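Local coordinates for Xaa-Pro dipeptidase (Lactobacillus brevis, PDB 3I7M), which is the N-terminal domain of a probable manganese-dependent metallopeptidase of family M24B, named as an Xaa-Pro dipeptidase, at residues D90-Q94 with R95-P99; T69-Q72 with F73-G77; V102-K106 with G107-V111. One frame throughout, in Å; residues are numbered along the deposited sequence. Where two conformers were deposited one is given.

Contact 1. Residues D90-Q94 with R95-P99; sequences DQVKQ and RHVNP
Arg-95 folds back over the last turn of the helix and grips Gln-91 twice with a single nitrogen. Its NH1 donates to the side-chain OE1 of Gln-91 at 2.9 Å and to the backbone O of the same residue at 3.0 Å, both in nearly straight bonds, and both acceptors lie close to the guanidinium plane. The amide of Gln-91 is turned 58° from that plane. A water closes a small ring, donating to Gln-91 OE1 and accepting from Arg-95 NH2, so the rotation of the guanidinium is fixed at two of its nitrogens. The Gln-91 chain, bent at its second torsion (chi2 -67°), brings OE1 round to meet the arginine.

Behind this grip is a Schellman motif that ends the helix. His-96, with positive phi, is the C' residue: Val-97 N reaches back to Val-92 O at 3.3 Å, and His-96 N bonds to Lys-93 O at 3.0 Å. Arg-95 N also donates to Val-92 O, approaching from the opposite face of the carbonyl to Val-97 N. The reversal sets CG1 of Val-92 against CB of Val-97 at 3.7 Å, with Pro-99 CD a little farther off.

Helix 84-94 thus hands over to the loop before strand 101-104. Val-92 and Pro-99 rest on Met-20 of strand 20-23, while Gln-91 and Arg-95 lie against Phe-55 of strand 55-59.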
loop_
_atom_site.group_PDB
_atom_site.type_symbol
_atom_site.label_atom_id
_atom_site.label_comp_id
_atom_site.label_asym_id
_atom_site.label_seq_id
_atom_site.Cartn_x
_atom_site.Cartn_y
_atom_site.Cartn_z
ATOM N N ASP A 90 9.055 -0.628 8.304
ATOM C CA ASP A 90 9.957 0.423 8.714
ATOM C C ASP A 90 9.483 1.782 8.175
ATOM O O ASP A 90 9.523 2.777 8.878
ATOM C CB ASP A 90 11.384 0.138 8.227
ATOM C CG ASP A 90 12.004 -1.094 8.878
ATOM O OD1 ASP A 90 11.463 -1.591 9.910
ATOM O OD2 ASP A 90 13.040 -1.576 8.356
ATOM N N GLN A 91 9.021 1.835 6.924
ATOM C CA GLN A 91 8.487 3.073 6.340
ATOM C C GLN A 91 7.285 3.578 7.149
ATOM O O GLN A 91 7.080 4.784 7.292
ATOM C CB GLN A 91 8.153 2.900 4.857
ATOM C CG GLN A 91 9.356 2.663 4.024
ATOM C CD GLN A 91 10.274 3.841 3.942
ATOM O OE1 GLN A 91 9.822 4.956 3.907
ATOM N NE2 GLN A 91 11.538 3.572 3.839
ATOM N N VAL A 92 6.405 2.666 7.555
ATOM C CA VAL A 92 5.230 3.021 8.346
ATOM C C VAL A 92 5.646 3.518 9.739
ATOM O O VAL A 92 5.167 4.568 10.203
ATOM C CB VAL A 92 4.260 1.829 8.396
ATOM C CG1 VAL A 92 3.088 2.050 9.399
ATOM C CG2 VAL A 92 3.685 1.485 7.006
ATOM N N LYS A 93 6.555 2.789 10.367
ATOM C CA LYS A 93 7.085 3.184 11.672
ATOM C C LYS A 93 7.824 4.540 11.632
ATOM O O LYS A 93 7.638 5.369 12.570
ATOM C CB LYS A 93 7.896 2.005 12.269
ATOM C CG LYS A 93 6.988 0.762 12.609
ATOM C CD LYS A 93 7.791 -0.512 12.863
ATOM C CE LYS A 93 6.916 -1.735 13.098
ATOM N NZ LYS A 93 7.741 -2.966 13.385
ATOM N N GLN A 94 8.525 4.851 10.543
ATOM C CA GLN A 94 9.187 6.171 10.358
ATOM C C GLN A 94 8.195 7.309 10.289
ATOM O O GLN A 94 8.533 8.472 10.624
ATOM C CB GLN A 94 9.966 6.192 9.058
ATOM C CG GLN A 94 11.201 5.392 9.069
ATOM C CD GLN A 94 11.881 5.342 7.697
ATOM O OE1 GLN A 94 11.672 6.216 6.825
ATOM N NE2 GLN A 94 12.707 4.335 7.510
ATOM N N ARG A 95 6.953 6.986 9.875
ATOM C CA ARG A 95 5.898 7.953 9.692
ATOM C C ARG A 95 5.033 8.031 10.955
ATOM O O ARG A 95 3.965 8.639 10.953
ATOM C CB ARG A 95 5.059 7.581 8.453
ATOM C CG ARG A 95 5.804 7.927 7.214
ATOM C CD ARG A 95 5.108 7.343 5.984
ATOM N NE ARG A 95 5.654 7.818 4.741
ATOM C CZ ARG A 95 6.785 7.383 4.200
ATOM N NH1 ARG A 95 7.513 6.419 4.779
ATOM N NH2 ARG A 95 7.166 7.856 3.013
ATOM N N HIS A 96 5.543 7.450 12.030
ATOM C CA HIS A 96 4.926 7.525 13.362
ATOM C C HIS A 96 3.581 6.870 13.455
ATOM O O HIS A 96 2.715 7.302 14.237
ATOM C CB HIS A 96 4.897 8.981 13.846
ATOM C CG HIS A 96 6.211 9.684 13.686
ATOM N ND1 HIS A 96 7.341 9.308 14.386
ATOM C CD2 HIS A 96 6.602 10.675 12.849
ATOM C CE1 HIS A 96 8.358 10.064 14.015
ATOM N NE2 HIS A 96 7.938 10.899 13.082
ATOM N N VAL A 97 3.398 5.786 12.691
ATOM C CA VAL A 97 2.180 5.028 12.705
ATOM C C VAL A 97 2.426 3.662 13.290
ATOM O O VAL A 97 3.323 2.915 12.848
ATOM C CB VAL A 97 1.574 4.905 11.283
ATOM C CG1 VAL A 97 0.415 3.874 11.304
ATOM C CG2 VAL A 97 1.179 6.269 10.722
ATOM N N ASN A 98 1.661 3.331 14.329
ATOM C CA ASN A 98 1.628 1.987 14.892
ATOM C C ASN A 98 0.253 1.504 14.537
ATOM O O ASN A 98 -0.720 1.832 15.241
ATOM C CB ASN A 98 1.830 2.001 16.410
ATOM C CG ASN A 98 1.690 0.616 17.056
ATOM O OD1 ASN A 98 1.726 -0.420 16.396
ATOM N ND2 ASN A 98 1.571 0.611 18.390
ATOM N N PRO A 99 0.130 0.754 13.421
ATOM C CA PRO A 99 -1.227 0.560 12.892
ATOM C C PRO A 99 -2.148 -0.296 13.715
ATOM O O PRO A 99 -1.780 -1.389 14.222
ATOM C CB PRO A 99 -1.004 -0.091 11.526
ATOM C CG PRO A 99 0.314 -0.659 11.562
ATOM C CD PRO A 99 1.154 0.175 12.532
HETATM O O HOH W 1 10.093 7.570 2.652
#

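Contact 2. Residues T69-Q72 with F73-G77; sequences TGWQ and FPVIG
Trp-71 and Phe-73 meet as a T-shaped pair, the edge of the phenyl ring directed at the face of the indole. The phenyl and the six-membered ring of Trp-71 have centroids 5.2 Å apart and planes inclined at 73°. Phe-73 CD2 does the touching, 3.8 Å from Trp-71 CZ2, above the face and toward its rim, and CB of Phe-73 lies over the same face, 3.7 Å from Trp-71 CE2. CG of Phe-73 lies beside its backbone N (chi1 -53°), which turns the phenyl back toward the indole. With CG of Trp-71 trans to the backbone N (chi1 168°), the indole swings forward along the chain, and its pyrrole edge arrives at the backbone that follows. There NE1 donates to Pro-74 O at 3.1 Å in a fairly straight bond; the acceptor lies near the indole plane, although the nitrogen stands well above the plane of the carbonyl. This bond fixes the rotation of the indole and satisfies the nitrogen of a buried side chain. CD1, next to NE1 in the ring, packs against Val-75 CG2 at 3.4 Å.

A water donates to Phe-73 O at 2.6 Å and, more weakly, to Trp-71 O, bridging the turn between the two aromatic residues. Upstream, Thr-69 OG1 accepts from Trp-71 N in an ST turn, with Gly-70 at positive phi just after the helix.

The aromatic pair leans on Leu-6 of helix 5-15 and on Pro-54. Val-75 opens strand 75-78, an outermost strand of the sheet within this chain; its side chain is wedged between Ile-56 of strand 55-59 and helix 63-67.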
loop_
_atom_site.group_PDB
_atom_site.type_symbol
_atom_site.label_atom_id
_atom_site.label_comp_id
_atom_site.label_asym_id
_atom_site.label_seq_id
_atom_site.Cartn_x
_atom_site.Cartn_y
_atom_site.Cartn_z
ATOM N N THR A 69 6.017 8.293 -13.876
ATOM C CA THR A 69 4.587 8.587 -14.004
ATOM C C THR A 69 4.178 9.979 -13.534
ATOM O O THR A 69 3.031 10.399 -13.712
ATOM C CB THR A 69 3.703 7.636 -13.184
ATOM O OG1 THR A 69 3.938 7.778 -11.750
ATOM C CG2 THR A 69 3.786 6.197 -13.667
ATOM N N GLY A 70 5.070 10.659 -12.824
ATOM C CA GLY A 70 4.739 11.923 -12.193
ATOM C C GLY A 70 4.381 11.839 -10.732
ATOM O O GLY A 70 4.124 12.852 -10.079
ATOM N N TRP A 71 4.403 10.618 -10.190
ATOM C CA TRP A 71 3.938 10.373 -8.872
ATOM C C TRP A 71 4.795 11.276 -8.016
ATOM O O TRP A 71 6.019 11.270 -8.091
ATOM C CB TRP A 71 4.181 8.857 -8.591
ATOM C CG TRP A 71 4.023 8.411 -7.144
ATOM C CD1 TRP A 71 5.043 8.250 -6.266
ATOM C CD2 TRP A 71 2.795 8.225 -6.392
ATOM N NE1 TRP A 71 4.542 7.882 -5.013
ATOM C CE2 TRP A 71 3.178 7.828 -5.092
ATOM C CE3 TRP A 71 1.429 8.247 -6.709
ATOM C CZ2 TRP A 71 2.246 7.533 -4.099
ATOM C CZ3 TRP A 71 0.512 7.963 -5.696
ATOM C CH2 TRP A 71 0.931 7.604 -4.426
ATOM N N GLN A 72 4.087 12.062 -7.204
ATOM C CA GLN A 72 4.640 13.189 -6.458
ATOM C C GLN A 72 5.149 12.825 -5.076
ATOM O O GLN A 72 5.596 13.705 -4.313
ATOM C CB GLN A 72 3.564 14.286 -6.320
ATOM C CG GLN A 72 2.344 14.130 -7.271
ATOM C CD GLN A 72 1.566 12.850 -6.976
ATOM O OE1 GLN A 72 0.851 12.300 -7.813
ATOM N NE2 GLN A 72 1.765 12.338 -5.791
ATOM N N PHE A 73 5.019 11.540 -4.715
ATOM C CA PHE A 73 5.338 11.143 -3.378
ATOM C C PHE A 73 6.441 10.104 -3.399
ATOM O O PHE A 73 6.898 9.725 -4.523
ATOM C CB PHE A 73 4.065 10.606 -2.736
ATOM C CG PHE A 73 2.867 11.568 -2.809
ATOM C CD1 PHE A 73 2.842 12.689 -2.006
ATOM C CD2 PHE A 73 1.803 11.322 -3.644
ATOM C CE1 PHE A 73 1.790 13.571 -2.029
ATOM C CE2 PHE A 73 0.700 12.184 -3.687
ATOM C CZ PHE A 73 0.695 13.318 -2.867
ATOM N N PRO A 74 6.934 9.718 -2.206
ATOM C CA PRO A 74 8.043 8.763 -2.214
ATOM C C PRO A 74 7.772 7.406 -2.892
ATOM O O PRO A 74 6.632 6.912 -2.940
ATOM C CB PRO A 74 8.398 8.620 -0.777
ATOM C CG PRO A 74 7.958 9.906 -0.175
ATOM C CD PRO A 74 6.715 10.240 -0.858
ATOM N N VAL A 75 8.818 6.893 -3.499
ATOM C CA VAL A 75 8.882 5.537 -4.025
ATOM C C VAL A 75 10.094 4.866 -3.436
ATOM O O VAL A 75 11.270 5.301 -3.682
ATOM C CB VAL A 75 8.932 5.466 -5.556
ATOM C CG1 VAL A 75 8.848 3.977 -6.015
ATOM C CG2 VAL A 75 7.866 6.337 -6.285
ATOM N N ILE A 76 9.873 3.792 -2.691
ATOM C CA ILE A 76 10.858 3.099 -1.945
ATOM C C ILE A 76 11.093 1.759 -2.601
ATOM O O ILE A 76 10.171 0.985 -2.812
ATOM C CB ILE A 76 10.422 2.846 -0.462
ATOM C CG1 ILE A 76 10.157 4.180 0.256
ATOM C CG2 ILE A 76 11.438 2.051 0.305
ATOM C CD1 ILE A 76 8.784 4.690 0.064
ATOM N N GLY A 77 12.324 1.484 -2.963
ATOM C CA GLY A 77 12.640 0.228 -3.567
ATOM C C GLY A 77 13.285 -0.771 -2.662
ATOM O O GLY A 77 13.858 -0.419 -1.604
HETATM O O HOH W 2 8.675 10.332 -6.332
#

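Contact 3. Residues V102-K106 with G107-V111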
loop_
_atom_site.group_PDB
_atom_site.type_symbol
_atom_site.label_atom_id
_atom_site.label_comp_id
_atom_site.label_asym_id
_atom_site.label_seq_id
_atom_site.Cartn_x
_atom_site.Cartn_y
_atom_site.Cartn_z
ATOM N N VAL A 102 -6.270 -1.730 9.709
ATOM C CA VAL A 102 -5.637 -1.630 8.394
ATOM C C VAL A 102 -6.600 -2.098 7.325
ATOM O O VAL A 102 -7.219 -3.156 7.471
ATOM C CB VAL A 102 -4.306 -2.438 8.314
ATOM C CG1 VAL A 102 -3.704 -2.256 6.950
ATOM C CG2 VAL A 102 -3.341 -1.991 9.402
ATOM N N ALA A 103 -6.834 -1.299 6.288
ATOM C CA ALA A 103 -7.660 -1.690 5.165
ATOM C C ALA A 103 -6.779 -2.278 4.075
ATOM O O ALA A 103 -5.661 -1.796 3.842
ATOM C CB ALA A 103 -8.385 -0.477 4.626
ATOM N N ILE A 104 -7.286 -3.347 3.478
ATOM C CA ILE A 104 -6.613 -4.036 2.367
ATOM C C ILE A 104 -7.648 -4.305 1.254
ATOM O O ILE A 104 -8.871 -4.180 1.489
ATOM C CB ILE A 104 -5.906 -5.340 2.792
ATOM C CG1 ILE A 104 -6.834 -6.202 3.620
ATOM C CG2 ILE A 104 -4.625 -4.981 3.570
ATOM C CD1 ILE A 104 -6.362 -7.598 3.772
ATOM N N GLU A 105 -7.206 -4.727 0.093
ATOM C CA GLU A 105 -8.037 -5.120 -1.024
ATOM C C GLU A 105 -8.174 -6.635 -0.898
ATOM O O GLU A 105 -7.445 -7.447 -1.497
ATOM C CB GLU A 105 -7.346 -4.769 -2.352
ATOM C CG GLU A 105 -7.213 -3.258 -2.466
ATOM C CD GLU A 105 -6.622 -2.873 -3.787
ATOM O OE1 GLU A 105 -5.369 -2.810 -3.900
ATOM O OE2 GLU A 105 -7.402 -2.566 -4.718
ATOM N N LYS A 106 -9.153 -7.052 -0.123
ATOM C CA LYS A 106 -9.251 -8.464 0.254
ATOM C C LYS A 106 -9.586 -9.366 -0.898
ATOM O O LYS A 106 -9.286 -10.559 -0.883
ATOM C CB LYS A 106 -10.294 -8.665 1.351
ATOM C CG LYS A 106 -9.860 -7.990 2.608
ATOM C CD LYS A 106 -10.731 -8.359 3.850
ATOM C CE LYS A 106 -10.112 -7.878 5.164
ATOM N NZ LYS A 106 -10.994 -8.268 6.391
ATOM N N GLY A 107 -10.247 -8.883 -1.946
ATOM C CA GLY A 107 -10.527 -9.717 -3.093
ATOM C C GLY A 107 -9.315 -10.144 -3.870
ATOM O O GLY A 107 -9.359 -11.153 -4.599
ATOM N N GLN A 108 -8.211 -9.434 -3.725
ATOM C CA GLN A 108 -6.974 -9.692 -4.465
ATOM C C GLN A 108 -5.836 -10.158 -3.562
ATOM O O GLN A 108 -5.028 -10.975 -4.030
ATOM C CB GLN A 108 -6.579 -8.434 -5.287
ATOM C CG GLN A 108 -5.288 -8.591 -6.084
ATOM C CD GLN A 108 -4.031 -8.295 -5.345
ATOM O OE1 GLN A 108 -2.905 -8.690 -5.805
ATOM N NE2 GLN A 108 -4.154 -7.537 -4.359
ATOM N N LEU A 109 -5.677 -9.623 -2.366
ATOM C CA LEU A 109 -4.461 -9.864 -1.565
ATOM C C LEU A 109 -4.469 -11.299 -1.061
ATOM O O LEU A 109 -5.470 -11.754 -0.470
ATOM C CB LEU A 109 -4.385 -8.856 -0.431
ATOM C CG LEU A 109 -3.092 -8.914 0.366
ATOM C CD1 LEU A 109 -1.875 -8.633 -0.499
ATOM C CD2 LEU A 109 -3.143 -7.987 1.568
ATOM N N GLN A 110 -3.370 -11.995 -1.223
ATOM C CA GLN A 110 -3.226 -13.344 -0.753
ATOM C C GLN A 110 -3.028 -13.378 0.758
ATOM O O GLN A 110 -2.419 -12.498 1.327
ATOM C CB GLN A 110 -2.051 -13.982 -1.430
ATOM C CG GLN A 110 -2.155 -13.971 -2.939
ATOM C CD GLN A 110 -1.394 -12.843 -3.561
ATOM O OE1 GLN A 110 -1.317 -11.761 -3.080
ATOM N NE2 GLN A 110 -0.783 -13.148 -4.712
ATOM N N VAL A 111 -3.596 -14.392 1.403
ATOM C CA VAL A 111 -3.536 -14.550 2.857
ATOM C C VAL A 111 -2.091 -14.425 3.344
ATOM O O VAL A 111 -1.830 -13.810 4.373
ATOM C CB VAL A 111 -4.190 -15.829 3.313
ATOM C CG1 VAL A 111 -3.979 -16.041 4.804
ATOM C CG2 VAL A 111 -5.731 -15.839 3.110
#
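Ile-104 and Leu-109 face each other across a beta turn close to type I, Glu-105 to Gln-108, in which one carbonyl, Glu-105 O, collects two backbone N-H groups; the turn carries the chain from a sheet strand toward a helix in the mixed alpha/beta fold of the creatinase/prolidase N-terminal domain. The two side chains cross at about a right angle, and both leave the backbone toward the opposite segment. One methyl of the leucine carries the contact: CD2 lies 3.9 Å from Ile-104 CG2 and equally far from Ile-104 CD1, so it sits against both branches of the isoleucine. Leu-109 presents this methyl because its CG is trans to the backbone N (chi1 -174°), which extends the side chain back over the turn. In Ile-104, CG1 stands between the backbone N and the carbonyl carbon (chi1 49°), leaving CG2 and CD1 on the side that meets the leucine.

Around this apolar pair the polar side chains are directed to other parts of the fold. The carboxylate of the buried Glu-105 is held by Thr-28 OG1 at OE2 and by the backbone N atoms of Ser-24 and Asn-25 at OE1; this set of donors would be expected to favour the charged form. Lys-106 runs out extended, and its NZ bonds to Phe-126 O, while Gln-108, bent at chi2, sends NE2 to Ser-24 OG. These bonds tie the turn to the loop after strand 20-23, to helix 26-33 and to strand 125-129; strands 20-23 and 125-129 flank strand 101-104.

The two donors approach Glu-105 O differently. Gln-108 N, at 3.1 Å, lies above the carbonyl plane, whereas Leu-109 N makes a 2.9 Å bond to Glu-105 O almost in line with the C=O.

How the contacts relate
From the N terminus the contacts follow in series, none nested in or crossing another. Contact 2 closes the turn between helix 63-67 and strand 75-78; contact 1 ends helix 84-94 and starts the loop to strand 101-104; contact 3 leads from that strand toward helix 111-118. Contacts 1 and 2 touch, with Gln-91 CD 3.7 Å from Ile-76 CG1 and Arg-95 NH2 beside the ring of Pro-74, so the end of helix 84-94 and the residue after it pack on strand 75-78 and the proline just before it. Contact 3 adjoins contact 1 only in sequence. Contacts 2 and 3 reach the same mixed sheet on opposite sides of the chain's centre, their nearest atoms about 12 Å apart.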